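Local coordinates for protein ammonium transporter (Kuenenia stuttgartiensis, PDB 6EU6) that probably senses ammonium at the membrane as the Amt-type sensor domain of a histidine kinase, passing the signal across the bilayer, at residues I8-V13 with G225-V231; S54-F59 with Q100-S105. All coordinates share one frame; numbering follows the deposited sequence. Where two conformers were deposited one is given.

Contact 1: I8-V13 with G225-V231; sequences INHLWV and GGSLLRV
The indole of Trp12 meets the backbone of Gly225 edge-on: Gly225 CA lies in the ring plane, and NE1 donates to Gly225 O at 2.8 Å, with the acceptor 15° out of that plane. Seen from the acceptor the approach is less regular, since the nitrogen stands above the carbonyl plane. Gly226 N, Arg230 O and Val231 CG2 come to the ring obliquely. CG of Trp12 is anti to the backbone N (chi1 171°), which carries the indole across to Gly225, while its CB rests on Val231 CG2 at 3.5 Å. Asn9 OD1 lies over one face of the Arg230 guanidinium, towards its rim, but this holds for one of two Arg230 conformers and is doubtful.

That same OD1 accepts Val231 N at 3.0 Å (N-H...O angle 160°) and also Gln5 NE2, so two donors grip it. Leu229, with positive phi, ends the type I beta turn from Gly226 that brings Arg230 and Val231 alongside helix 2-34. Ile8 CG2 and Val231 CG2 are tightly packed at 3.3 Å, and Val13 CG2 lies 3.7 Å from Leu229 CA. Leu11 of a neighbouring subunit packs on both Trp12 and Val231, placing the contact at the trimer interface. A leucine in place of Trp12 would probably leave Gly225 O without its indole donor and open a gap against the Gly225-Gly226 backbone. The chemistry thus combines apolar packing around Val231 with two side-chain-to-backbone hydrogen bonds on the turn and loop of 225-231, while the buried Arg230 O has no modelled partner.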
ATOM      1  N   ILE A   8     -17.351  -3.789  14.991  1.00 32.83           N
ATOM      2  CA  ILE A   8     -16.946  -2.673  14.115  1.00 34.21           C
ATOM      3  C   ILE A   8     -15.629  -2.065  14.666  1.00 32.28           C
ATOM      4  O   ILE A   8     -14.790  -1.619  13.899  1.00 31.28           O
ATOM      5  CB  ILE A   8     -18.074  -1.647  14.176  1.00 40.22           C
ATOM      6  CG1 ILE A   8     -19.244  -2.168  13.363  1.00 54.36           C
ATOM      7  CG2 ILE A   8     -17.674  -0.301  13.697  1.00 46.66           C
ATOM      8  CD1 ILE A   8     -20.518  -1.367  13.613  1.00 61.33           C
ATOM      9  N   ASN A   9     -15.503  -2.026  15.990  1.00 29.31           N
ATOM     10  CA  ASN A   9     -14.385  -1.391  16.644  1.00 31.55           C
ATOM     11  C   ASN A   9     -13.134  -2.238  16.448  1.00 28.86           C
ATOM     12  O   ASN A   9     -12.050  -1.706  16.147  1.00 27.76           O
ATOM     13  CB  ASN A   9     -14.646  -1.198  18.128  1.00 31.27           C
ATOM     14  CG  ASN A   9     -15.593  -0.089  18.417  1.00 31.18           C
ATOM     15  OD1 ASN A   9     -16.005   0.713  17.594  1.00 30.38           O
ATOM     16  ND2 ASN A   9     -16.004  -0.058  19.638  1.00 36.31           N
ATOM     17  N   HIS A  10     -13.284  -3.549  16.532  1.00 30.78           N
ATOM     18  CA  HIS A  10     -12.222  -4.476  16.126  1.00 29.71           C
ATOM     19  C   HIS A  10     -11.789  -4.303  14.692  1.00 27.99           C
ATOM     20  O   HIS A  10     -10.620  -4.227  14.405  1.00 27.15           O
ATOM     21  CB  HIS A  10     -12.624  -5.944  16.303  1.00 32.79           C
ATOM     22  CG  HIS A  10     -12.525  -6.435  17.701  1.00 32.77           C
ATOM     23  ND1 HIS A  10     -11.344  -6.849  18.255  1.00 35.27           N
ATOM     24  CD2 HIS A  10     -13.471  -6.679  18.632  1.00 43.14           C
ATOM     25  CE1 HIS A  10     -11.545  -7.256  19.485  1.00 33.20           C
ATOM     26  NE2 HIS A  10     -12.821  -7.150  19.743  1.00 38.24           N
ATOM     27  N   LEU A  11     -12.750  -4.249  13.794  1.00 26.91           N
ATOM     28  CA  LEU A  11     -12.462  -4.108  12.411  1.00 28.98           C
ATOM     29  C   LEU A  11     -11.599  -2.869  12.163  1.00 32.57           C
ATOM     30  O   LEU A  11     -10.590  -2.952  11.422  1.00 27.87           O
ATOM     31  CB  LEU A  11     -13.750  -4.046  11.612  1.00 28.68           C
ATOM     32  CG  LEU A  11     -13.640  -3.815  10.098  1.00 33.67           C
ATOM     33  CD1 LEU A  11     -12.711  -4.833   9.458  1.00 37.12           C
ATOM     34  CD2 LEU A  11     -15.045  -3.872   9.483  1.00 33.88           C
ATOM     35  N   TRP A  12     -12.003  -1.720  12.742  1.00 30.97           N
ATOM     36  CA  TRP A  12     -11.272  -0.489  12.455  1.00 28.15           C
ATOM     37  C   TRP A  12      -9.863  -0.550  13.079  1.00 27.29           C
ATOM     38  O   TRP A  12      -8.849  -0.278  12.405  1.00 26.88           O
ATOM     39  CB  TRP A  12     -12.021   0.731  12.902  1.00 28.46           C
ATOM     40  CG  TRP A  12     -11.210   2.031  12.822  1.00 31.08           C
ATOM     41  CD1 TRP A  12     -11.077   2.973  13.806  1.00 34.33           C
ATOM     42  CD2 TRP A  12     -10.430   2.512  11.710  1.00 33.82           C
ATOM     43  NE1 TRP A  12     -10.282   3.983  13.395  1.00 31.88           N
ATOM     44  CE2 TRP A  12      -9.883   3.750  12.104  1.00 33.01           C
ATOM     45  CE3 TRP A  12     -10.128   1.999  10.411  1.00 34.33           C
ATOM     46  CZ2 TRP A  12      -9.036   4.505  11.263  1.00 35.97           C
ATOM     47  CZ3 TRP A  12      -9.274   2.745   9.565  1.00 38.10           C
ATOM     48  CH2 TRP A  12      -8.749   4.007  10.008  1.00 36.64           C
ATOM     49  N   VAL A  13      -9.769  -0.966  14.347  1.00 26.48           N
ATOM     50  CA  VAL A  13      -8.486  -0.977  15.019  1.00 27.08           C
ATOM     51  C   VAL A  13      -7.525  -1.885  14.271  1.00 28.37           C
ATOM     52  O   VAL A  13      -6.354  -1.573  14.123  1.00 25.77           O
ATOM     53  CB  VAL A  13      -8.652  -1.321  16.505  1.00 28.79           C
ATOM     54  CG1 VAL A  13      -7.322  -1.568  17.175  1.00 31.46           C
ATOM     55  CG2 VAL A  13      -9.365  -0.151  17.205  1.00 29.80           C
ATOM     56  N   GLY A 225      -6.219   7.797  13.210  1.00 29.75           N
ATOM     57  CA  GLY A 225      -7.584   7.292  13.222  1.00 29.61           C
ATOM     58  C   GLY A 225      -7.793   6.095  14.119  1.00 27.17           C
ATOM     59  O   GLY A 225      -8.833   5.973  14.776  1.00 27.99           O
ATOM     60  N   GLY A 226      -6.880   5.150  14.056  1.00 27.68           N
ATOM     61  CA  GLY A 226      -6.976   3.912  14.861  1.00 27.64           C
ATOM     62  C   GLY A 226      -6.914   4.245  16.357  1.00 28.34           C
ATOM     63  O   GLY A 226      -7.464   3.479  17.214  1.00 28.88           O
ATOM     64  N   SER A 227      -6.287   5.380  16.712  1.00 30.48           N
ATOM     65  CA  SER A 227      -6.094   5.697  18.145  1.00 28.76           C
ATOM     66  C   SER A 227      -7.398   6.105  18.859  1.00 29.59           C
ATOM     67  O   SER A 227      -7.420   6.193  20.085  1.00 29.07           O
ATOM     68  CB  SER A 227      -4.952   6.686  18.393  1.00 26.49           C
ATOM     69  OG  SER A 227      -3.663   6.119  18.096  1.00 27.30           O
ATOM     70  N   LEU A 228      -8.458   6.407  18.110  1.00 25.44           N
ATOM     71  CA  LEU A 228      -9.806   6.497  18.678  1.00 26.67           C
ATOM     72  C   LEU A 228     -10.207   5.198  19.372  1.00 29.61           C
ATOM     73  O   LEU A 228     -11.016   5.184  20.301  1.00 29.46           O
ATOM     74  CB  LEU A 228     -10.820   6.816  17.590  1.00 28.63           C
ATOM     75  CG  LEU A 228     -10.694   8.209  16.990  1.00 30.09           C
ATOM     76  CD1 LEU A 228     -11.671   8.403  15.847  1.00 36.57           C
ATOM     77  CD2 LEU A 228     -10.934   9.288  18.032  1.00 31.20           C
ATOM     78  N   LEU A 229      -9.636   4.084  18.927  1.00 29.71           N
ATOM     79  CA  LEU A 229      -9.964   2.770  19.459  1.00 31.20           C
ATOM     80  C   LEU A 229     -11.442   2.394  19.283  1.00 33.44           C
ATOM     81  O   LEU A 229     -11.897   1.484  19.877  1.00 32.73           O
ATOM     82  CB  LEU A 229      -9.498   2.635  20.903  1.00 31.18           C
ATOM     83  CG  LEU A 229      -8.010   2.773  21.069  1.00 31.48           C
ATOM     84  CD1 LEU A 229      -7.627   2.703  22.541  1.00 35.02           C
ATOM     85  CD2 LEU A 229      -7.235   1.742  20.270  1.00 31.85           C
ATOM     86  N   ARG A 230     -12.156   3.099  18.411  0.50 34.21           N
ATOM     87  CA  ARG A 230     -13.574   2.841  18.180  0.50 36.70           C
ATOM     88  C   ARG A 230     -13.960   3.611  16.931  0.50 37.02           C
ATOM     89  O   ARG A 230     -13.248   4.520  16.520  0.50 37.79           O
ATOM     90  CB  ARG A 230     -14.460   3.291  19.349  0.50 38.14           C
ATOM     91  CG  ARG A 230     -14.742   4.786  19.374  0.50 41.70           C
ATOM     92  CD  ARG A 230     -15.722   5.135  20.489  0.50 46.91           C
ATOM     93  NE  ARG A 230     -16.402   3.915  20.860  0.50 52.84           N
ATOM     94  CZ  ARG A 230     -17.496   3.449  20.261  0.50 48.59           C
ATOM     95  NH1 ARG A 230     -18.099   4.153  19.271  0.50 46.57           N
ATOM     96  NH2 ARG A 230     -17.978   2.290  20.677  0.50 35.32           N
ATOM     97  N   VAL A 231     -15.070   3.233  16.319  1.00 35.12           N
ATOM     98  CA  VAL A 231     -15.529   3.942  15.152  1.00 32.44           C
ATOM     99  C   VAL A 231     -16.586   4.882  15.576  1.00 36.17           C
ATOM    100  O   VAL A 231     -17.542   4.467  16.179  1.00 38.30           O
ATOM    101  CB  VAL A 231     -16.148   2.971  14.134  1.00 36.10           C
ATOM    102  CG1 VAL A 231     -16.519   3.718  12.878  1.00 34.11           C
ATOM    103  CG2 VAL A 231     -15.198   1.809  13.841  1.00 39.63           C
TER

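Contact 2: S54-F59 with Q100-S105; sequences SSLVFF and QMVFAS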
ATOM      1  N   SER A  54      11.244  -6.296  17.137  1.00 26.77           N
ATOM      2  CA  SER A  54      10.296  -5.493  17.871  1.00 24.84           C
ATOM      3  C   SER A  54       9.029  -6.296  18.114  1.00 27.48           C
ATOM      4  O   SER A  54       8.450  -6.255  19.186  1.00 27.53           O
ATOM      5  CB  SER A  54      10.099  -4.126  17.184  1.00 26.85           C
ATOM      6  OG  SER A  54       9.454  -4.222  15.935  1.00 31.07           O
ATOM      7  N   SER A  55       8.609  -7.100  17.127  1.00 28.58           N
ATOM      8  CA  SER A  55       7.387  -7.896  17.290  1.00 27.23           C
ATOM      9  C   SER A  55       7.588  -8.890  18.427  1.00 27.27           C
ATOM     10  O   SER A  55       6.723  -9.065  19.249  1.00 28.23           O
ATOM     11  CB  SER A  55       7.072  -8.704  16.039  1.00 30.93           C
ATOM     12  OG  SER A  55       6.672  -7.903  14.915  1.00 30.22           O
ATOM     13  N   LEU A  56       8.676  -9.608  18.413  1.00 26.26           N
ATOM     14  CA  LEU A  56       8.843 -10.663  19.414  1.00 30.02           C
ATOM     15  C   LEU A  56       9.114 -10.097  20.830  1.00 28.75           C
ATOM     16  O   LEU A  56       8.600 -10.602  21.818  1.00 27.89           O
ATOM     17  CB  LEU A  56       9.973 -11.618  19.041  1.00 33.44           C
ATOM     18  CG  LEU A  56       9.750 -12.499  17.813  1.00 41.00           C
ATOM     19  CD1 LEU A  56      10.970 -13.368  17.638  1.00 40.58           C
ATOM     20  CD2 LEU A  56       8.568 -13.363  18.012  1.00 45.94           C
ATOM     21  N   VAL A  57       9.891  -9.034  20.916  1.00 27.59           N
ATOM     22  CA  VAL A  57      10.222  -8.457  22.233  1.00 29.62           C
ATOM     23  C   VAL A  57       8.974  -7.826  22.821  1.00 28.50           C
ATOM     24  O   VAL A  57       8.702  -7.918  24.018  1.00 27.73           O
ATOM     25  CB  VAL A  57      11.379  -7.471  22.093  1.00 27.81           C
ATOM     26  CG1 VAL A  57      11.572  -6.639  23.386  1.00 29.60           C
ATOM     27  CG2 VAL A  57      12.624  -8.203  21.701  1.00 29.47           C
ATOM     28  N   PHE A  58       8.156  -7.198  21.979  1.00 26.96           N
ATOM     29  CA  PHE A  58       6.986  -6.536  22.483  1.00 25.84           C
ATOM     30  C   PHE A  58       5.932  -7.573  22.866  1.00 29.74           C
ATOM     31  O   PHE A  58       5.248  -7.390  23.888  1.00 27.42           O
ATOM     32  CB  PHE A  58       6.369  -5.551  21.489  1.00 26.30           C
ATOM     33  CG  PHE A  58       5.351  -4.613  22.104  1.00 26.33           C
ATOM     34  CD1 PHE A  58       5.734  -3.616  22.945  1.00 29.85           C
ATOM     35  CD2 PHE A  58       4.037  -4.754  21.856  1.00 29.08           C
ATOM     36  CE1 PHE A  58       4.802  -2.759  23.508  1.00 28.47           C
ATOM     37  CE2 PHE A  58       3.089  -3.911  22.416  1.00 29.87           C
ATOM     38  CZ  PHE A  58       3.485  -2.885  23.218  1.00 26.56           C
ATOM     39  N   PHE A  59       5.812  -8.650  22.075  1.00 27.74           N
ATOM     40  CA  PHE A  59       4.949  -9.760  22.453  1.00 27.42           C
ATOM     41  C   PHE A  59       5.378 -10.327  23.824  1.00 29.78           C
ATOM     42  O   PHE A  59       4.529 -10.579  24.695  1.00 33.21           O
ATOM     43  CB  PHE A  59       4.963 -10.843  21.409  1.00 28.10           C
ATOM     44  CG  PHE A  59       4.250 -12.116  21.807  1.00 31.35           C
ATOM     45  CD1 PHE A  59       2.881 -12.233  21.695  1.00 32.64           C
ATOM     46  CD2 PHE A  59       4.961 -13.206  22.236  1.00 34.28           C
ATOM     47  CE1 PHE A  59       2.231 -13.401  22.088  1.00 33.53           C
ATOM     48  CE2 PHE A  59       4.324 -14.371  22.623  1.00 33.85           C
ATOM     49  CZ  PHE A  59       2.971 -14.459  22.575  1.00 32.15           C
ATOM     50  N   GLN A 100      -0.943  -1.939  19.345  1.00 25.78           N
ATOM     51  CA  GLN A 100       0.107  -1.398  20.160  1.00 27.96           C
ATOM     52  C   GLN A 100       1.441  -2.031  19.750  1.00 28.86           C
ATOM     53  O   GLN A 100       2.443  -1.393  19.885  1.00 26.23           O
ATOM     54  CB  GLN A 100      -0.176  -1.640  21.653  1.00 29.70           C
ATOM     55  CG  GLN A 100      -1.432  -0.947  22.195  1.00 28.21           C
ATOM     56  CD  GLN A 100      -1.309   0.581  22.117  1.00 26.86           C
ATOM     57  OE1 GLN A 100      -0.233   1.115  22.161  1.00 28.27           O
ATOM     58  NE2 GLN A 100      -2.428   1.264  21.939  1.00 32.87           N
ATOM     59  N   MET A 101       1.470  -3.284  19.241  1.00 27.16           N
ATOM     60  CA  MET A 101       2.718  -3.843  18.763  1.00 26.39           C
ATOM     61  C   MET A 101       3.298  -3.030  17.606  1.00 26.35           C
ATOM     62  O   MET A 101       4.495  -2.768  17.556  1.00 25.48           O
ATOM     63  CB  MET A 101       2.535  -5.324  18.331  1.00 27.40           C
ATOM     64  CG  MET A 101       3.797  -5.988  17.827  1.00 32.69           C
ATOM     65  SD  MET A 101       3.467  -7.723  17.364  1.00 31.54           S
ATOM     66  CE  MET A 101       3.392  -8.341  19.034  1.00 35.99           C
ATOM     67  N   VAL A 102       2.446  -2.674  16.640  1.00 24.28           N
ATOM     68  CA  VAL A 102       2.978  -1.929  15.518  1.00 25.11           C
ATOM     69  C   VAL A 102       3.385  -0.486  15.948  1.00 25.59           C
ATOM     70  O   VAL A 102       4.272   0.108  15.353  1.00 25.22           O
ATOM     71  CB  VAL A 102       2.058  -1.970  14.274  1.00 24.07           C
ATOM     72  CG1 VAL A 102       1.918  -3.419  13.793  1.00 27.19           C
ATOM     73  CG2 VAL A 102       0.694  -1.384  14.518  1.00 26.97           C
ATOM     74  N   PHE A 103       2.699   0.101  16.936  1.00 25.27           N
ATOM     75  CA  PHE A 103       3.246   1.326  17.585  1.00 23.75           C
ATOM     76  C   PHE A 103       4.678   1.140  18.104  1.00 26.68           C
ATOM     77  O   PHE A 103       5.563   1.949  17.858  1.00 26.03           O
ATOM     78  CB  PHE A 103       2.274   1.812  18.689  1.00 26.76           C
ATOM     79  CG  PHE A 103       1.182   2.707  18.192  1.00 25.90           C
ATOM     80  CD1 PHE A 103       0.577   2.477  16.974  1.00 28.16           C
ATOM     81  CD2 PHE A 103       0.715   3.731  18.972  1.00 31.70           C
ATOM     82  CE1 PHE A 103      -0.426   3.298  16.509  1.00 28.18           C
ATOM     83  CE2 PHE A 103      -0.247   4.598  18.482  1.00 31.98           C
ATOM     84  CZ  PHE A 103      -0.839   4.363  17.269  1.00 30.68           C
ATOM     85  N   ALA A 104       4.925   0.035  18.805  1.00 26.72           N
ATOM     86  CA  ALA A 104       6.238  -0.233  19.338  1.00 27.73           C
ATOM     87  C   ALA A 104       7.248  -0.387  18.187  1.00 28.94           C
ATOM     88  O   ALA A 104       8.362   0.110  18.306  1.00 25.70           O
ATOM     89  CB  ALA A 104       6.274  -1.493  20.228  1.00 28.30           C
ATOM     90  N   SER A 105       6.861  -1.069  17.098  1.00 23.89           N
ATOM     91  CA  SER A 105       7.735  -1.198  15.985  1.00 25.00           C
ATOM     92  C   SER A 105       8.097   0.146  15.353  1.00 22.84           C
ATOM     93  O   SER A 105       9.196   0.279  14.755  1.00 24.97           O
ATOM     94  CB  SER A 105       7.108  -2.109  14.937  1.00 24.80           C
ATOM     95  OG  SER A 105       6.961  -3.416  15.516  1.00 28.53           O
TER
HETATM   96  O   HOH W   1      10.604  -2.155  14.584  1.00 28.45           O
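Met101 and Phe58, the two residues that bury most surface in this contact, run antiparallel alongside one another in a helix-helix packing of the predominantly helical ammonium transporter fold. The short segments 54-59 and 100-105 approach to 9.1 Å between axes, with their directions 125° apart. Phe58 sets one ring face over Ala104, a CH-pi contact with CB 3.8 Å from the ring centroid and 24° off the normal. Its CD2 reaches Met101 CA at 3.5 Å, obliquely to the ring. Met101 runs extended, with CG anti to the backbone N (chi1 -180°), until the bend at chi3 turns its methyl towards the other helix: SD passes alongside Ser55 CA and CB, and CE lies 3.8 Å from Phe59 CB. Asn243 of a neighbouring subunit also packs on Met101 and hydrogen-bonds Ser55 OG, which is held as well by Thr51 O, so this side of the pair faces the trimer interface.

Where the CA atoms come closest, at Ser54 and Ser105, the packing turns polar. Ser54 OG, which also bonds to Asp50 O, meets Ser105 OG at 2.7 Å in a hydrogen bond, and a water bridges Ser54 OG (2.7 Å) and Ser105 O (2.8 Å).

How the contacts relate
From the N terminus the chain passes first through 8-13 on helix 2-34, then through 54-59 on the following helix 40-67. Contact 2 closes the shorter loop when 100-105, on helix 93-114, packs against 54-59 after 40 intervening residues. Contact 1 closes only after 211 residues, at 225-231, so the loop of contact 2 falls wholly within that of contact 1. The two centres are 19 Å apart, yet the sites meet directly: Ser227 OG lies 3.4 Å from Phe103 CZ. Helix 93-114 bridges them further, with Phe96 touching Leu229 and Phe99 touching Val13. Both contacts also reach the second subunit, tying these helices to the trimer.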